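Local coordinates for protein esterase (Rhizomucor miehei CAU432, PDB 4WY8) that hydrolyses carboxylic esters as a carboxylesterase of the alpha/beta hydrolase fold, probably through a serine nucleophile, at residues 36-41 against 96-101. Sequence-based numbering, arbitrary orientation.
Sequences ASIIDD and SKLTHR
I38 packs on L98, T99 and R101 of a turn that is itself tied together by side-chain bonds, S96 and T99 each taking the other's backbone N-H. I38 and L98 slide past each other in opposite directions. The CG2 branch of I38, anti to its backbone N, rests on L98 CG at 3.8 Å. The other branch runs across T99 at about a right angle, and I38 CG1 lies 4.1 Å from T99 CG2. R101 closes in from the helix that follows, its chain bent at chi3 (62°), which turns NE. Its NH2 lies 4.0 Å from I38 CG2. L98 CD1 sits 3.7 Å above one face of that guanidinium, offset toward its rim. Across the contact L98 meets both isoleucines: CG lies anti to its own backbone N (chi1 -175°), against I38, and CD2 meets I39 CG1 at 3.8 Å, where the two side chains again cross at about a right angle. I39 lies at the exposed margin, whereas I38 and T99 are buried. No hydrogen bond joins the two segments.

The turn is held from within. S96 OG accepts from the backbone N of both L98 and T99, an ST turn combined with an ST motif. T99 OG1 in return accepts from S96 N at 2.9 Å and shares a 2.7 Å hydrogen bond with H100 ND1, so the methyl of T99 is fixed facing I38. H100 NE2 is hydrogen-bonded to D163 OD2. The contact joins the C-terminal end of helix 27-39 to the type I turn L98-R101, which leads from the loop after strand 83-87 into helix 101-111; L98 also touches A35 and T99 touches E34 of helix 27-39, while H100 packs on F117 of strand 114-118.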
loop_
_atom_site.group_PDB
_atom_site.type_symbol
_atom_site.label_atom_id
_atom_site.label_comp_id
_atom_site.label_asym_id
_atom_site.label_seq_id
_atom_site.Cartn_x
_atom_site.Cartn_y
_atom_site.Cartn_z
ATOM N N ALA A 36 -6.348 28.452 -13.619
ATOM C CA ALA A 36 -5.640 28.677 -14.880
ATOM C C ALA A 36 -4.558 27.632 -15.108
ATOM O O ALA A 36 -4.416 27.124 -16.213
ATOM C CB ALA A 36 -5.033 30.075 -14.916
ATOM N N SER A 37 -3.816 27.293 -14.060
ATOM C CA SER A 37 -2.762 26.294 -14.164
ATOM C C SER A 37 -3.329 24.929 -14.546
ATOM O O SER A 37 -2.643 24.120 -15.166
ATOM C CB SER A 37 -1.986 26.186 -12.851
ATOM O OG SER A 37 -2.761 25.523 -11.857
ATOM N N ILE A 38 -4.561 24.636 -14.143
ATOM C CA ILE A 38 -5.151 23.397 -14.645
ATOM C C ILE A 38 -5.607 23.520 -16.122
ATOM O O ILE A 38 -5.262 22.686 -16.971
ATOM C CB ILE A 38 -6.352 22.936 -13.787
ATOM C CG1 ILE A 38 -5.958 22.794 -12.308
ATOM C CG2 ILE A 38 -6.884 21.629 -14.325
ATOM C CD1 ILE A 38 -4.932 21.683 -12.042
ATOM N N ILE A 39 -6.378 24.557 -16.428
ATOM C CA ILE A 39 -6.940 24.699 -17.778
ATOM C C ILE A 39 -5.841 24.835 -18.846
ATOM O O ILE A 39 -5.971 24.306 -19.951
ATOM C CB ILE A 39 -7.900 25.907 -17.868
ATOM C CG1 ILE A 39 -9.059 25.730 -16.883
ATOM C CG2 ILE A 39 -8.447 26.051 -19.279
ATOM C CD1 ILE A 39 -9.798 27.014 -16.567
ATOM N N ASP A 40 -4.761 25.528 -18.497
ATOM C CA ASP A 40 -3.644 25.773 -19.411
ATOM C C ASP A 40 -2.599 24.653 -19.472
ATOM O O ASP A 40 -1.632 24.752 -20.226
ATOM C CB ASP A 40 -2.934 27.075 -19.030
ATOM C CG ASP A 40 -3.858 28.269 -19.070
ATOM O OD1 ASP A 40 -4.784 28.271 -19.914
ATOM O OD2 ASP A 40 -3.657 29.198 -18.253
ATOM N N ASP A 41 -2.725 23.634 -18.633
ATOM C CA ASP A 41 -1.822 22.491 -18.742
ATOM C C ASP A 41 -2.205 21.722 -20.004
ATOM O O ASP A 41 -3.371 21.372 -20.195
ATOM C CB ASP A 41 -1.897 21.607 -17.498
ATOM C CG ASP A 41 -0.758 20.598 -17.412
ATOM O OD1 ASP A 41 -0.484 19.877 -18.402
ATOM O OD2 ASP A 41 -0.129 20.522 -16.337
ATOM N N SER A 96 -10.638 22.616 -5.937
ATOM C CA SER A 96 -11.946 22.633 -6.599
ATOM C C SER A 96 -12.185 21.314 -7.300
ATOM O O SER A 96 -11.303 20.458 -7.353
ATOM C CB SER A 96 -12.029 23.752 -7.629
ATOM O OG SER A 96 -11.235 23.414 -8.755
ATOM N N LYS A 97 -13.344 21.184 -7.912
ATOM C CA LYS A 97 -13.615 20.034 -8.757
ATOM C C LYS A 97 -12.686 19.952 -9.959
ATOM O O LYS A 97 -12.466 18.862 -10.514
ATOM C CB LYS A 97 -15.067 20.065 -9.212
ATOM C CG LYS A 97 -15.524 21.374 -9.822
ATOM C CD LYS A 97 -17.052 21.274 -9.971
ATOM C CE LYS A 97 -17.722 22.621 -10.147
ATOM N NZ LYS A 97 -19.195 22.495 -9.905
ATOM N N LEU A 98 -12.075 21.083 -10.299
ATOM C CA LEU A 98 -11.147 21.145 -11.427
ATOM C C LEU A 98 -9.756 20.650 -11.012
ATOM O O LEU A 98 -9.141 19.834 -11.710
ATOM C CB LEU A 98 -11.085 22.588 -11.978
ATOM C CG LEU A 98 -10.266 22.913 -13.235
ATOM C CD1 LEU A 98 -10.716 22.111 -14.474
ATOM C CD2 LEU A 98 -10.260 24.437 -13.523
ATOM N N THR A 99 -9.258 21.108 -9.867
ATOM C CA THR A 99 -7.943 20.648 -9.439
ATOM C C THR A 99 -7.954 19.147 -9.173
ATOM O O THR A 99 -6.941 18.452 -9.376
ATOM C CB THR A 99 -7.460 21.366 -8.183
ATOM O OG1 THR A 99 -8.375 21.145 -7.103
ATOM C CG2 THR A 99 -7.357 22.858 -8.452
ATOM N N HIS A 100 -9.101 18.626 -8.752
ATOM C CA HIS A 100 -9.155 17.212 -8.382
ATOM C C HIS A 100 -9.883 16.387 -9.415
ATOM O O HIS A 100 -10.220 15.222 -9.165
ATOM C CB HIS A 100 -9.809 17.036 -7.012
ATOM C CG HIS A 100 -8.960 17.530 -5.883
ATOM N ND1 HIS A 100 -8.655 18.863 -5.706
ATOM C CD2 HIS A 100 -8.308 16.855 -4.901
ATOM C CE1 HIS A 100 -7.866 18.995 -4.648
ATOM N NE2 HIS A 100 -7.639 17.792 -4.143
ATOM N N ARG A 101 -10.137 16.996 -10.572
ATOM C CA ARG A 101 -10.829 16.307 -11.648
ATOM C C ARG A 101 -10.122 15.010 -12.023
ATOM O O ARG A 101 -10.756 13.972 -12.217
ATOM C CB ARG A 101 -10.942 17.205 -12.885
ATOM C CG ARG A 101 -11.512 16.456 -14.092
ATOM C CD ARG A 101 -11.651 17.372 -15.297
ATOM N NE ARG A 101 -10.352 17.880 -15.712
ATOM C CZ ARG A 101 -10.178 18.891 -16.555
ATOM N NH1 ARG A 101 -11.224 19.512 -17.070
ATOM N NH2 ARG A 101 -8.955 19.273 -16.878
#